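Local coordinates for protein 4-hydroxybenzoyl-CoA thioesterase (Pseudomonas sp. CBS3, PDB 1LO7) that hydrolyses 4-hydroxybenzoyl-CoA to 4-hydroxybenzoate and CoA, the last step in converting 4-chlorobenzoate to 4-hydroxybenzoate, at residues Asp32-Asn37 with Gln94-Ser99. Residues are numbered along the deposited sequence; the frame is centred on the assembly and turned at random.
With 4CO (4-hydroxyphenacyl coenzyme A), chain B.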
loop_
_atom_site.group_PDB
_atom_site.type_symbol
_atom_site.label_atom_id
_atom_site.label_comp_id
_atom_site.label_asym_id
_atom_site.label_seq_id
_atom_site.Cartn_x
_atom_site.Cartn_y
_atom_site.Cartn_z
ATOM N N ASP A 32 -10.829 -4.886 -4.804
ATOM C CA ASP A 32 -10.420 -4.663 -6.196
ATOM C C ASP A 32 -9.889 -5.944 -6.843
ATOM O O ASP A 32 -10.154 -6.234 -8.032
ATOM C CB ASP A 32 -9.418 -3.506 -6.320
ATOM C CG ASP A 32 -9.358 -3.053 -7.749
ATOM O OD1 ASP A 32 -10.363 -2.672 -8.328
ATOM O OD2 ASP A 32 -8.162 -3.097 -8.306
ATOM N N ALA A 33 -9.140 -6.747 -6.066
ATOM C CA ALA A 33 -8.625 -7.991 -6.637
ATOM C C ALA A 33 -9.796 -8.950 -6.850
ATOM O O ALA A 33 -9.886 -9.679 -7.849
ATOM C CB ALA A 33 -7.606 -8.624 -5.674
ATOM N N ALA A 34 -10.736 -8.959 -5.882
ATOM C CA ALA A 34 -11.880 -9.879 -6.031
ATOM C C ALA A 34 -12.748 -9.454 -7.236
ATOM O O ALA A 34 -13.331 -10.263 -7.926
ATOM C CB ALA A 34 -12.735 -9.888 -4.771
ATOM N N SER A 35 -12.862 -8.148 -7.479
ATOM C CA SER A 35 -13.660 -7.647 -8.621
ATOM C C SER A 35 -13.113 -8.167 -9.962
ATOM O O SER A 35 -13.841 -8.610 -10.864
ATOM C CB SER A 35 -13.603 -6.110 -8.630
ATOM O OG SER A 35 -14.128 -5.567 -9.846
ATOM N N ARG A 36 -11.791 -8.079 -10.091
ATOM C CA ARG A 36 -11.134 -8.487 -11.321
ATOM C C ARG A 36 -11.137 -9.998 -11.428
ATOM O O ARG A 36 -11.289 -10.545 -12.528
ATOM C CB ARG A 36 -9.707 -7.970 -11.370
ATOM C CG ARG A 36 -9.178 -7.899 -12.804
ATOM C CD ARG A 36 -7.773 -7.304 -12.850
ATOM N NE ARG A 36 -6.788 -8.167 -12.144
ATOM C CZ ARG A 36 -6.194 -9.238 -12.686
ATOM N NH1 ARG A 36 -6.403 -9.630 -13.931
ATOM N NH2 ARG A 36 -5.348 -9.939 -11.938
ATOM N N ASN A 37 -10.930 -10.658 -10.281
ATOM C CA ASN A 37 -10.925 -12.113 -10.232
ATOM C C ASN A 37 -12.266 -12.663 -10.748
ATOM O O ASN A 37 -12.350 -13.727 -11.417
ATOM C CB ASN A 37 -10.669 -12.597 -8.775
ATOM C CG ASN A 37 -10.694 -14.141 -8.697
ATOM O OD1 ASN A 37 -9.731 -14.813 -9.153
ATOM N ND2 ASN A 37 -11.769 -14.700 -8.163
ATOM N N GLN A 94 -21.505 -4.301 -8.297
ATOM C CA GLN A 94 -20.784 -5.505 -7.938
ATOM C C GLN A 94 -20.752 -5.598 -6.394
ATOM O O GLN A 94 -20.242 -4.708 -5.708
ATOM C CB GLN A 94 -19.339 -5.506 -8.514
ATOM C CG GLN A 94 -18.677 -6.884 -8.525
ATOM C CD GLN A 94 -17.403 -6.879 -9.377
ATOM O OE1 GLN A 94 -17.049 -7.884 -10.016
ATOM N NE2 GLN A 94 -16.723 -5.751 -9.412
ATOM N N ARG A 95 -21.316 -6.668 -5.885
ATOM C CA ARG A 95 -21.376 -6.864 -4.447
ATOM C C ARG A 95 -20.310 -7.839 -3.976
ATOM O O ARG A 95 -20.057 -8.881 -4.615
ATOM C CB ARG A 95 -22.761 -7.402 -4.035
ATOM C CG ARG A 95 -22.767 -7.881 -2.556
ATOM C CD ARG A 95 -24.172 -8.045 -1.996
ATOM N NE ARG A 95 -24.839 -6.754 -1.923
ATOM C CZ ARG A 95 -26.080 -6.603 -1.482
ATOM N NH1 ARG A 95 -26.815 -7.639 -1.082
ATOM N NH2 ARG A 95 -26.593 -5.398 -1.451
ATOM N N HIS A 96 -19.683 -7.489 -2.832
ATOM C CA HIS A 96 -18.668 -8.333 -2.241
ATOM C C HIS A 96 -18.984 -8.588 -0.767
ATOM O O HIS A 96 -19.227 -7.632 -0.028
ATOM C CB HIS A 96 -17.274 -7.726 -2.287
ATOM C CG HIS A 96 -16.821 -7.184 -3.597
ATOM N ND1 HIS A 96 -16.225 -7.989 -4.528
ATOM C CD2 HIS A 96 -16.832 -5.911 -4.051
ATOM C CE1 HIS A 96 -15.903 -7.212 -5.548
ATOM N NE2 HIS A 96 -16.282 -5.953 -5.299
ATOM N N SER A 97 -19.010 -9.855 -0.355
ATOM C CA SER A 97 -19.248 -10.189 1.050
ATOM C C SER A 97 -17.977 -10.843 1.580
ATOM O O SER A 97 -17.485 -11.830 0.998
ATOM C CB SER A 97 -20.439 -11.097 1.206
ATOM O OG SER A 97 -21.546 -10.416 0.610
ATOM N N VAL A 98 -17.424 -10.283 2.677
ATOM C CA VAL A 98 -16.169 -10.783 3.266
ATOM C C VAL A 98 -16.451 -11.429 4.623
ATOM O O VAL A 98 -17.047 -10.813 5.523
ATOM C CB VAL A 98 -15.142 -9.645 3.487
ATOM C CG1 VAL A 98 -13.822 -10.211 4.035
ATOM C CG2 VAL A 98 -14.915 -8.868 2.175
ATOM N N SER A 99 -16.009 -12.668 4.753
ATOM C CA SER A 99 -16.239 -13.349 6.005
ATOM C C SER A 99 -14.999 -14.056 6.472
ATOM O O SER A 99 -14.034 -14.249 5.733
ATOM C CB SER A 99 -17.357 -14.374 5.882
ATOM O OG SER A 99 -17.014 -15.357 4.937
HETATM N N1A 4CO B . -23.316 6.667 -8.399
HETATM C C2A 4CO B . -23.947 5.775 -9.221
HETATM N N3A 4CO B . -23.750 5.596 -10.501
HETATM C C4A 4CO B . -22.785 6.406 -10.985
HETATM C C5A 4CO B . -22.075 7.361 -10.278
HETATM C C6A 4CO B . -22.359 7.481 -8.909
HETATM N N6A 4CO B . -21.746 8.343 -8.126
HETATM N N7A 4CO B . -21.175 8.028 -11.104
HETATM C C8A 4CO B . -21.361 7.478 -12.311
HETATM N N9A 4CO B . -22.335 6.514 -12.296
HETATM C C1D 4CO B . -22.876 5.761 -13.431
HETATM C C2D 4CO B . -23.727 6.643 -14.339
HETATM O O2D 4CO B . -25.038 6.843 -13.806
HETATM C C3D 4CO B . -23.781 5.754 -15.569
HETATM O O3D 4CO B . -24.519 4.590 -15.300
HETATM P P3D 4CO B . -25.655 4.073 -16.269
HETATM O O7A 4CO B . -26.852 4.819 -15.936
HETATM O O8A 4CO B . -25.254 4.274 -17.665
HETATM O O9A 4CO B . -25.841 2.558 -15.981
HETATM C C4D 4CO B . -22.320 5.318 -15.611
HETATM O O4D 4CO B . -21.818 5.449 -14.245
HETATM C C5D 4CO B . -21.425 5.999 -16.604
HETATM O O5D 4CO B . -21.253 7.352 -16.173
HETATM P P1A 4CO B . -21.445 8.511 -17.239
HETATM O O1A 4CO B . -21.416 9.728 -16.413
HETATM O O2A 4CO B . -22.668 8.370 -17.996
HETATM O O3A 4CO B . -20.307 8.465 -18.249
HETATM P P2A 4CO B . -18.875 9.188 -18.263
HETATM O O4A 4CO B . -18.133 8.593 -19.396
HETATM O O5A 4CO B . -19.083 10.614 -18.507
HETATM O O6A 4CO B . -18.126 9.175 -16.798
HETATM C CBP 4CO B . -16.320 8.180 -15.694
HETATM C CCP 4CO B . -17.698 7.931 -16.312
HETATM C CDP 4CO B . -15.345 8.769 -16.729
HETATM C CEP 4CO B . -15.790 6.896 -15.070
HETATM C CAP 4CO B . -16.370 9.331 -14.676
HETATM O OAP 4CO B . -17.330 9.046 -13.656
HETATM C C9P 4CO B . -15.086 9.382 -13.849
HETATM O O9P 4CO B . -14.030 9.659 -14.377
HETATM N N8P 4CO B . -15.175 8.994 -12.454
HETATM C C7P 4CO B . -13.855 8.851 -11.828
HETATM C C6P 4CO B . -13.324 7.414 -11.928
HETATM C C5P 4CO B . -12.149 7.255 -10.958
HETATM O O5P 4CO B . -11.157 7.976 -10.998
HETATM N N4P 4CO B . -12.332 6.164 -10.030
HETATM C C3P 4CO B . -11.307 6.037 -9.004
HETATM C C2P 4CO B . -10.033 5.456 -9.559
HETATM S S1P 4CO B . -10.271 4.222 -10.837
HETATM O O1B 4CO B . -8.730 1.891 -9.145
HETATM C C1B 4CO B . -8.846 2.035 -10.349
HETATM C C2B 4CO B . -9.225 0.889 -11.184
HETATM C C3B 4CO B . -9.340 1.071 -12.584
HETATM C C4B 4CO B . -9.677 -0.012 -13.392
HETATM C C5B 4CO B . -9.872 -1.283 -12.811
HETATM O O2B 4CO B . -10.149 -2.406 -13.619
HETATM C C6B 4CO B . -9.777 -1.445 -11.401
HETATM C C7B 4CO B . -9.448 -0.348 -10.581
HETATM C CB 4CO B . -8.654 3.363 -10.983
#
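His96 sends its imidazole from the strand to the helix at Ala34 and Ser35. Its CE1 comes 3.7 Å from Ser35 N, and Ser35 CA sits in the ring plane, at the edge, 3.8 Å from the same CE1. The methyl of Ala34 meets the ring obliquely, with CB 4.0 Å from His96 ND1. A chi1 of -49° sets CG beside the backbone N and anti to the carbonyl carbon, which turns the ring toward the helix. Thr82 and Glu115, on the flanking strands, hydrogen-bond to ND1 and NE2 and fix the ring's rotation. Gln94 enters beside it, its extended chain carrying the amide to the Ser35 side chain. This is the core of the hot dog fold: helix 25-41 lies against the curved antiparallel sheet. The axes of segments 32-37 and 94-99 come within 9.6 Å, and their N-to-C directions make an angle of 123°. The side chain of Asp32 leaves the helix away from the strand; its carboxylate lies in the ligand pocket. Its OD1 lies 3.4 Å from C6B of the 4-hydroxyphenacyl ring. The same oxygen forms a salt bridge with Arg117, while OD2 accepts a hydrogen bond from Trp23 of a neighbouring subunit. An alanine here is likely to leave Arg117 without this salt bridge and the Trp23 N-H without this acceptor. Arg117 also touches Ser35 and Gln94.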